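Local coordinates for rhamnosidase B (Bacillus sp., PDB 2OKX), which hydrolyses terminal alpha-L-rhamnose residues from rhamnosides as a glycoside hydrolase of family 78, probably with inversion at the anomeric carbon, at residues G244-I249 / V335-I340; S328-N333 / S382-F387. All blocks are in the same frame, centred on the assembly; numbering follows the deposited sequence.

Interaction 1: G244-I249 / V335-I340; sequences GYVATI and VPLATI
Tyr245 to Ala247 pair with Ala338 to Ile340 as antiparallel neighbours in a beta sheet of the D2 domain, where the short strand 338-340 lies against the long strand 240-252. Strand 297-309 also bonds to 240-252, through Gly244, Val246 and Thr248. The axes of the short segments 245-249 and 338-340 make 136°, well short of the 180° of straight antiparallel strands, so the pairing is twisted here. Two hydrogen-bonded pairs fix the register. At Tyr245 and Ile340, Tyr245 N reaches a lone pair of Ile340 O over 3.0 Å, while Ile340 N approaches Tyr245 O from above its carbonyl plane at 2.9 Å. At Ala247 and Ala338 the bonds are shorter: Ala247 N to Ala338 O is 2.6 Å, and Ala338 N meets Ala247 O nearly along the C=O axis. Between them, the non-hydrogen-bonded pair Val246 and Thr339 brings Thr339 CA to 3.2 Å from Tyr245 O, a CA-H...O contact. On one face Ile340 CD1 packs against Ala247 CB at 3.9 Å, and the Tyr245 ring stands obliquely to Ile340 CB; helix 362-370 adjoins this face through Leu367, and Tyr245 OH bonds to Tyr364 O. On the other face, Thr339 OG1 bonds to Gln228 OE1. Past the last pair a side chain continues the link: Thr248 OG1, anti to the backbone N (chi1 -169°), donates to Pro336 O at 2.6 Å. An alanine here would probably leave Pro336 O without this donor and open a gap where Thr248 CG2 met Leu337 CD2. The Thr248 and Leu337 side chains cross obliquely, with Thr248 CB 3.3 Å from Leu337 CD2, tighter than usual van der Waals contact.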
ATOM      1  N   GLY A 244     -18.678  16.380 -15.872  1.00 24.71           N
ATOM      2  CA  GLY A 244     -19.495  15.672 -16.837  1.00 25.19           C
ATOM      3  C   GLY A 244     -20.446  14.684 -16.197  1.00 25.71           C
ATOM      4  O   GLY A 244     -20.615  14.669 -14.975  1.00 26.32           O
ATOM      5  N   TYR A 245     -21.070  13.854 -17.028  1.00 24.83           N
ATOM      6  CA  TYR A 245     -22.022  12.862 -16.539  1.00 25.25           C
ATOM      7  C   TYR A 245     -21.811  11.499 -17.175  1.00 24.44           C
ATOM      8  O   TYR A 245     -21.074  11.350 -18.148  1.00 25.62           O
ATOM      9  CB  TYR A 245     -23.465  13.255 -16.877  1.00 25.99           C
ATOM     10  CG  TYR A 245     -23.905  14.637 -16.476  1.00 24.83           C
ATOM     11  CD1 TYR A 245     -23.564  15.751 -17.241  1.00 25.64           C
ATOM     12  CD2 TYR A 245     -24.693  14.827 -15.343  1.00 25.54           C
ATOM     13  CE1 TYR A 245     -24.005  17.026 -16.885  1.00 25.46           C
ATOM     14  CE2 TYR A 245     -25.136  16.092 -14.979  1.00 26.16           C
ATOM     15  CZ  TYR A 245     -24.789  17.184 -15.752  1.00 25.68           C
ATOM     16  OH  TYR A 245     -25.223  18.433 -15.378  1.00 25.42           O
ATOM     17  N   VAL A 246     -22.474  10.507 -16.600  1.00 25.75           N
ATOM     18  CA  VAL A 246     -22.478   9.163 -17.148  1.00 26.04           C
ATOM     19  C   VAL A 246     -23.930   9.068 -17.581  1.00 25.57           C
ATOM     20  O   VAL A 246     -24.822   9.462 -16.830  1.00 23.33           O
ATOM     21  CB  VAL A 246     -22.208   8.077 -16.089  1.00 27.75           C
ATOM     22  CG1 VAL A 246     -22.670   6.718 -16.619  1.00 28.19           C
ATOM     23  CG2 VAL A 246     -20.724   8.024 -15.772  1.00 27.05           C
ATOM     24  N   ALA A 247     -24.180   8.558 -18.781  1.00 26.07           N
ATOM     25  CA  ALA A 247     -25.555   8.464 -19.251  1.00 26.04           C
ATOM     26  C   ALA A 247     -25.875   7.134 -19.913  1.00 25.95           C
ATOM     27  O   ALA A 247     -25.038   6.547 -20.601  1.00 25.90           O
ATOM     28  CB  ALA A 247     -25.851   9.606 -20.215  1.00 26.08           C
ATOM     29  N   THR A 248     -27.099   6.672 -19.694  1.00 26.46           N
ATOM     30  CA  THR A 248     -27.564   5.426 -20.275  1.00 28.43           C
ATOM     31  C   THR A 248     -29.083   5.458 -20.378  1.00 28.68           C
ATOM     32  O   THR A 248     -29.759   6.147 -19.604  1.00 27.63           O
ATOM     33  CB  THR A 248     -27.163   4.207 -19.414  1.00 28.31           C
ATOM     34  OG1 THR A 248     -27.410   2.999 -20.148  1.00 29.25           O
ATOM     35  CG2 THR A 248     -27.972   4.176 -18.122  1.00 27.36           C
ATOM     36  N   ILE A 249     -29.612   4.714 -21.341  1.00 30.08           N
ATOM     37  CA  ILE A 249     -31.053   4.634 -21.528  1.00 31.34           C
ATOM     38  C   ILE A 249     -31.544   3.347 -20.883  1.00 30.52           C
ATOM     39  O   ILE A 249     -31.134   2.254 -21.273  1.00 31.07           O
ATOM     40  CB  ILE A 249     -31.435   4.611 -23.022  1.00 33.15           C
ATOM     41  CG1 ILE A 249     -30.918   5.871 -23.716  1.00 34.64           C
ATOM     42  CG2 ILE A 249     -32.946   4.512 -23.168  1.00 33.52           C
ATOM     43  CD1 ILE A 249     -31.518   7.150 -23.173  1.00 37.54           C
ATOM     44  N   VAL A 335     -20.529  -1.046 -25.068  1.00 34.01           N
ATOM     45  CA  VAL A 335     -20.784  -0.598 -23.701  1.00 32.42           C
ATOM     46  C   VAL A 335     -22.088   0.196 -23.678  1.00 30.77           C
ATOM     47  O   VAL A 335     -22.220   1.200 -24.375  1.00 32.05           O
ATOM     48  CB  VAL A 335     -19.630   0.297 -23.195  1.00 32.49           C
ATOM     49  CG1 VAL A 335     -19.913   0.773 -21.784  1.00 30.56           C
ATOM     50  CG2 VAL A 335     -18.322  -0.475 -23.253  1.00 33.63           C
ATOM     51  N   PRO A 336     -23.067  -0.244 -22.870  1.00 28.79           N
ATOM     52  CA  PRO A 336     -24.379   0.397 -22.740  1.00 28.39           C
ATOM     53  C   PRO A 336     -24.409   1.749 -22.035  1.00 28.96           C
ATOM     54  O   PRO A 336     -25.481   2.250 -21.693  1.00 29.24           O
ATOM     55  CB  PRO A 336     -25.193  -0.652 -21.994  1.00 29.64           C
ATOM     56  CG  PRO A 336     -24.174  -1.243 -21.072  1.00 28.01           C
ATOM     57  CD  PRO A 336     -22.975  -1.422 -21.988  1.00 29.69           C
ATOM     58  N   LEU A 337     -23.239   2.335 -21.815  1.00 29.68           N
ATOM     59  CA  LEU A 337     -23.155   3.631 -21.157  1.00 30.28           C
ATOM     60  C   LEU A 337     -22.375   4.591 -22.034  1.00 28.66           C
ATOM     61  O   LEU A 337     -21.600   4.177 -22.895  1.00 30.20           O
ATOM     62  CB  LEU A 337     -22.432   3.516 -19.804  1.00 30.20           C
ATOM     63  CG  LEU A 337     -22.954   2.545 -18.746  1.00 30.27           C
ATOM     64  CD1 LEU A 337     -22.033   2.564 -17.538  1.00 31.34           C
ATOM     65  CD2 LEU A 337     -24.354   2.931 -18.343  1.00 31.54           C
ATOM     66  N   ALA A 338     -22.589   5.877 -21.803  1.00 29.00           N
ATOM     67  CA  ALA A 338     -21.887   6.924 -22.528  1.00 28.75           C
ATOM     68  C   ALA A 338     -21.566   8.003 -21.507  1.00 27.26           C
ATOM     69  O   ALA A 338     -22.189   8.063 -20.450  1.00 27.55           O
ATOM     70  CB  ALA A 338     -22.775   7.493 -23.627  1.00 29.39           C
ATOM     71  N   THR A 339     -20.584   8.842 -21.804  1.00 26.98           N
ATOM     72  CA  THR A 339     -20.259   9.919 -20.888  1.00 27.77           C
ATOM     73  C   THR A 339     -20.487  11.232 -21.618  1.00 28.50           C
ATOM     74  O   THR A 339     -20.334  11.306 -22.837  1.00 29.87           O
ATOM     75  CB  THR A 339     -18.802   9.835 -20.384  1.00 26.60           C
ATOM     76  OG1 THR A 339     -17.900   9.834 -21.495  1.00 29.27           O
ATOM     77  CG2 THR A 339     -18.604   8.565 -19.570  1.00 24.38           C
ATOM     78  N   ILE A 340     -20.882  12.254 -20.871  1.00 28.28           N
ATOM     79  CA  ILE A 340     -21.139  13.569 -21.439  1.00 28.10           C
ATOM     80  C   ILE A 340     -20.107  14.544 -20.884  1.00 28.45           C
ATOM     81  O   ILE A 340     -20.075  14.811 -19.683  1.00 29.30           O
ATOM     82  CB  ILE A 340     -22.552  14.053 -21.071  1.00 27.60           C
ATOM     83  CG1 ILE A 340     -23.570  12.959 -21.402  1.00 28.54           C
ATOM     84  CG2 ILE A 340     -22.880  15.326 -21.845  1.00 29.21           C
ATOM     85  CD1 ILE A 340     -24.995  13.301 -21.016  1.00 26.51           C
TER

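Interaction 2: S328-N333 / S382-F387; sequences SPAGDN and SWVKPF
The loop 328-333 curls alongside the strand 384-386; the directions of the touching parts, 329-333 and 384-387, differ by 36°. The nearest CA atoms across the two segments are those of Ala330 and Pro386, 5.7 Å apart. An ST turn shapes the start of the loop: Ser328 OG accepts from Ala330 N at 3.0 Å, and Ala330 directs its methyl toward the strand. That methyl is central to the packing. Ala330 CB touches Val384 CG1 at 3.7 Å and also lies over the link between Lys385 and Pro386, 4.0 Å from Lys385 C. Val384 CG1 is anti to the backbone N (chi1 -170°) and meets Pro329 CB as well, at 4.2 Å; Leu377 touches both Pro329 and Val384. Further along, the Asn333 side chain crosses the Pro386 ring at about a right angle and brings its amide group close to Pro386 CB and Phe387 O. Gly331 O approaches Pro386 CB at 4.0 Å. On the other side of the strand, Lys385 turns its CB away from the loop, and its NZ bonds to Gly341 O. The Phe387 ring likewise leads away, toward Leu225 and Gln228 of helix 225-229. The arrangement is a surface loop, joining strands 324-327 and 338-340, packed by small apolar groups against a short strand of the D2 beta sheet.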
ATOM      1  N   SER A 328     -26.319   2.809 -24.807  1.00 30.76           N
ATOM      2  CA  SER A 328     -25.661   4.105 -24.836  1.00 31.81           C
ATOM      3  C   SER A 328     -26.408   5.103 -25.704  1.00 33.59           C
ATOM      4  O   SER A 328     -26.939   4.745 -26.756  1.00 34.00           O
ATOM      5  CB  SER A 328     -24.238   3.950 -25.369  1.00 33.41           C
ATOM      6  OG  SER A 328     -23.640   5.214 -25.595  1.00 36.13           O
ATOM      7  N   PRO A 329     -26.469   6.369 -25.268  1.00 33.73           N
ATOM      8  CA  PRO A 329     -27.163   7.393 -26.054  1.00 33.79           C
ATOM      9  C   PRO A 329     -26.295   7.757 -27.253  1.00 32.94           C
ATOM     10  O   PRO A 329     -26.730   8.465 -28.158  1.00 34.30           O
ATOM     11  CB  PRO A 329     -27.298   8.558 -25.072  1.00 33.44           C
ATOM     12  CG  PRO A 329     -27.231   7.895 -23.720  1.00 35.54           C
ATOM     13  CD  PRO A 329     -26.153   6.873 -23.923  1.00 33.84           C
ATOM     14  N   ALA A 330     -25.060   7.265 -27.245  1.00 32.66           N
ATOM     15  CA  ALA A 330     -24.120   7.538 -28.324  1.00 32.90           C
ATOM     16  C   ALA A 330     -24.017   6.351 -29.269  1.00 32.85           C
ATOM     17  O   ALA A 330     -24.771   5.385 -29.154  1.00 33.43           O
ATOM     18  CB  ALA A 330     -22.749   7.867 -27.750  1.00 32.44           C
ATOM     19  N   GLY A 331     -23.078   6.432 -30.205  1.00 33.89           N
ATOM     20  CA  GLY A 331     -22.889   5.356 -31.161  1.00 36.43           C
ATOM     21  C   GLY A 331     -22.525   4.048 -30.486  1.00 37.97           C
ATOM     22  O   GLY A 331     -21.616   3.999 -29.657  1.00 36.60           O
ATOM     23  N   ASP A 332     -23.236   2.984 -30.846  1.00 37.77           N
ATOM     24  CA  ASP A 332     -23.000   1.667 -30.272  1.00 38.43           C
ATOM     25  C   ASP A 332     -21.557   1.201 -30.417  1.00 38.24           C
ATOM     26  O   ASP A 332     -20.965   1.302 -31.496  1.00 38.48           O
ATOM     27  CB  ASP A 332     -23.922   0.639 -30.930  1.00 40.52           C
ATOM     28  CG  ASP A 332     -23.575  -0.781 -30.542  1.00 42.73           C
ATOM     29  OD1 ASP A 332     -23.663  -1.104 -29.339  1.00 44.92           O
ATOM     30  OD2 ASP A 332     -23.209  -1.570 -31.439  1.00 44.09           O
ATOM     31  N   ASN A 333     -20.993   0.693 -29.323  1.00 36.27           N
ATOM     32  CA  ASN A 333     -19.627   0.186 -29.339  1.00 34.81           C
ATOM     33  C   ASN A 333     -19.467  -1.002 -28.396  1.00 35.11           C
ATOM     34  O   ASN A 333     -18.355  -1.481 -28.179  1.00 34.67           O
ATOM     35  CB  ASN A 333     -18.625   1.288 -28.968  1.00 33.87           C
ATOM     36  CG  ASN A 333     -18.685   1.677 -27.498  1.00 32.65           C
ATOM     37  OD1 ASN A 333     -17.812   2.395 -27.006  1.00 35.18           O
ATOM     38  ND2 ASN A 333     -19.713   1.215 -26.796  1.00 26.05           N
ATOM     39  N   SER A 382     -22.702  16.785 -29.361  1.00 39.81           N
ATOM     40  CA  SER A 382     -21.264  17.034 -29.410  1.00 39.34           C
ATOM     41  C   SER A 382     -20.552  16.634 -28.117  1.00 38.30           C
ATOM     42  O   SER A 382     -19.349  16.373 -28.122  1.00 38.06           O
ATOM     43  CB  SER A 382     -20.999  18.511 -29.704  1.00 40.43           C
ATOM     44  OG  SER A 382     -21.613  19.342 -28.732  1.00 43.08           O
ATOM     45  N   TRP A 383     -21.294  16.589 -27.016  1.00 36.89           N
ATOM     46  CA  TRP A 383     -20.715  16.225 -25.725  1.00 36.37           C
ATOM     47  C   TRP A 383     -20.890  14.746 -25.366  1.00 35.67           C
ATOM     48  O   TRP A 383     -20.204  14.237 -24.481  1.00 35.12           O
ATOM     49  CB  TRP A 383     -21.324  17.078 -24.611  1.00 34.87           C
ATOM     50  CG  TRP A 383     -20.980  18.537 -24.684  1.00 35.94           C
ATOM     51  CD1 TRP A 383     -21.816  19.560 -25.031  1.00 36.01           C
ATOM     52  CD2 TRP A 383     -19.718  19.139 -24.370  1.00 35.65           C
ATOM     53  NE1 TRP A 383     -21.153  20.761 -24.950  1.00 36.17           N
ATOM     54  CE2 TRP A 383     -19.863  20.533 -24.547  1.00 35.72           C
ATOM     55  CE3 TRP A 383     -18.475  18.635 -23.956  1.00 35.58           C
ATOM     56  CZ2 TRP A 383     -18.813  21.432 -24.324  1.00 35.96           C
ATOM     57  CZ3 TRP A 383     -17.430  19.530 -23.735  1.00 35.86           C
ATOM     58  CH2 TRP A 383     -17.608  20.912 -23.919  1.00 36.31           C
ATOM     59  N   VAL A 384     -21.805  14.064 -26.049  1.00 34.77           N
ATOM     60  CA  VAL A 384     -22.072  12.650 -25.784  1.00 34.61           C
ATOM     61  C   VAL A 384     -21.028  11.758 -26.451  1.00 35.74           C
ATOM     62  O   VAL A 384     -20.954  11.686 -27.679  1.00 35.24           O
ATOM     63  CB  VAL A 384     -23.471  12.263 -26.288  1.00 34.96           C
ATOM     64  CG1 VAL A 384     -23.844  10.869 -25.796  1.00 34.31           C
ATOM     65  CG2 VAL A 384     -24.484  13.288 -25.810  1.00 34.28           C
ATOM     66  N   LYS A 385     -20.230  11.072 -25.633  1.00 34.71           N
ATOM     67  CA  LYS A 385     -19.167  10.206 -26.139  1.00 34.95           C
ATOM     68  C   LYS A 385     -19.345   8.738 -25.745  1.00 33.41           C
ATOM     69  O   LYS A 385     -19.919   8.427 -24.703  1.00 32.99           O
ATOM     70  CB  LYS A 385     -17.814  10.672 -25.595  1.00 37.13           C
ATOM     71  CG  LYS A 385     -17.633  12.180 -25.492  1.00 39.46           C
ATOM     72  CD  LYS A 385     -17.345  12.821 -26.833  1.00 41.34           C
ATOM     73  CE  LYS A 385     -17.003  14.294 -26.652  1.00 42.07           C
ATOM     74  NZ  LYS A 385     -15.845  14.466 -25.723  1.00 40.82           N
ATOM     75  N   PRO A 386     -18.848   7.815 -26.580  1.00 32.40           N
ATOM     76  CA  PRO A 386     -18.982   6.397 -26.243  1.00 31.60           C
ATOM     77  C   PRO A 386     -17.983   6.078 -25.130  1.00 29.70           C
ATOM     78  O   PRO A 386     -16.988   6.785 -24.966  1.00 27.98           O
ATOM     79  CB  PRO A 386     -18.635   5.700 -27.553  1.00 32.62           C
ATOM     80  CG  PRO A 386     -17.611   6.614 -28.140  1.00 34.45           C
ATOM     81  CD  PRO A 386     -18.212   7.984 -27.898  1.00 32.38           C
ATOM     82  N   PHE A 387     -18.253   5.023 -24.369  1.00 29.85           N
ATOM     83  CA  PHE A 387     -17.377   4.619 -23.272  1.00 27.99           C
ATOM     84  C   PHE A 387     -16.314   3.662 -23.798  1.00 27.48           C
ATOM     85  O   PHE A 387     -16.647   2.629 -24.369  1.00 28.03           O
ATOM     86  CB  PHE A 387     -18.199   3.920 -22.191  1.00 27.25           C
ATOM     87  CG  PHE A 387     -17.646   4.090 -20.806  1.00 27.46           C
ATOM     88  CD1 PHE A 387     -18.269   4.943 -19.899  1.00 26.84           C
ATOM     89  CD2 PHE A 387     -16.491   3.421 -20.417  1.00 26.48           C
ATOM     90  CE1 PHE A 387     -17.748   5.130 -18.618  1.00 26.89           C
ATOM     91  CE2 PHE A 387     -15.959   3.600 -19.139  1.00 27.73           C
ATOM     92  CZ  PHE A 387     -16.589   4.458 -18.238  1.00 26.62           C
TER

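Interactions 1 and 2 have centres about 7 Å apart and meet at strand 338-340, which pairs with 240-252 in interaction 1 and neighbours strand 384-386 of interaction 2. A probable hydrogen bond from Lys385 N to Thr339 O, 2.8 Å, joins the two contacts. Ala338 of interaction 1 packs against interaction 2: its CB lies 3.1 Å from Ser328 OG and 3.4 Å from Pro329 CD. Interaction 1 is buried, whereas interaction 2 lies at the surface. Both lie in the D2 domain, their centres about 32 and 36 Å from the centre of the chain. A glycerol, probably from the crystallisation liquor, lies about 3 Å from the Tyr245 side chain.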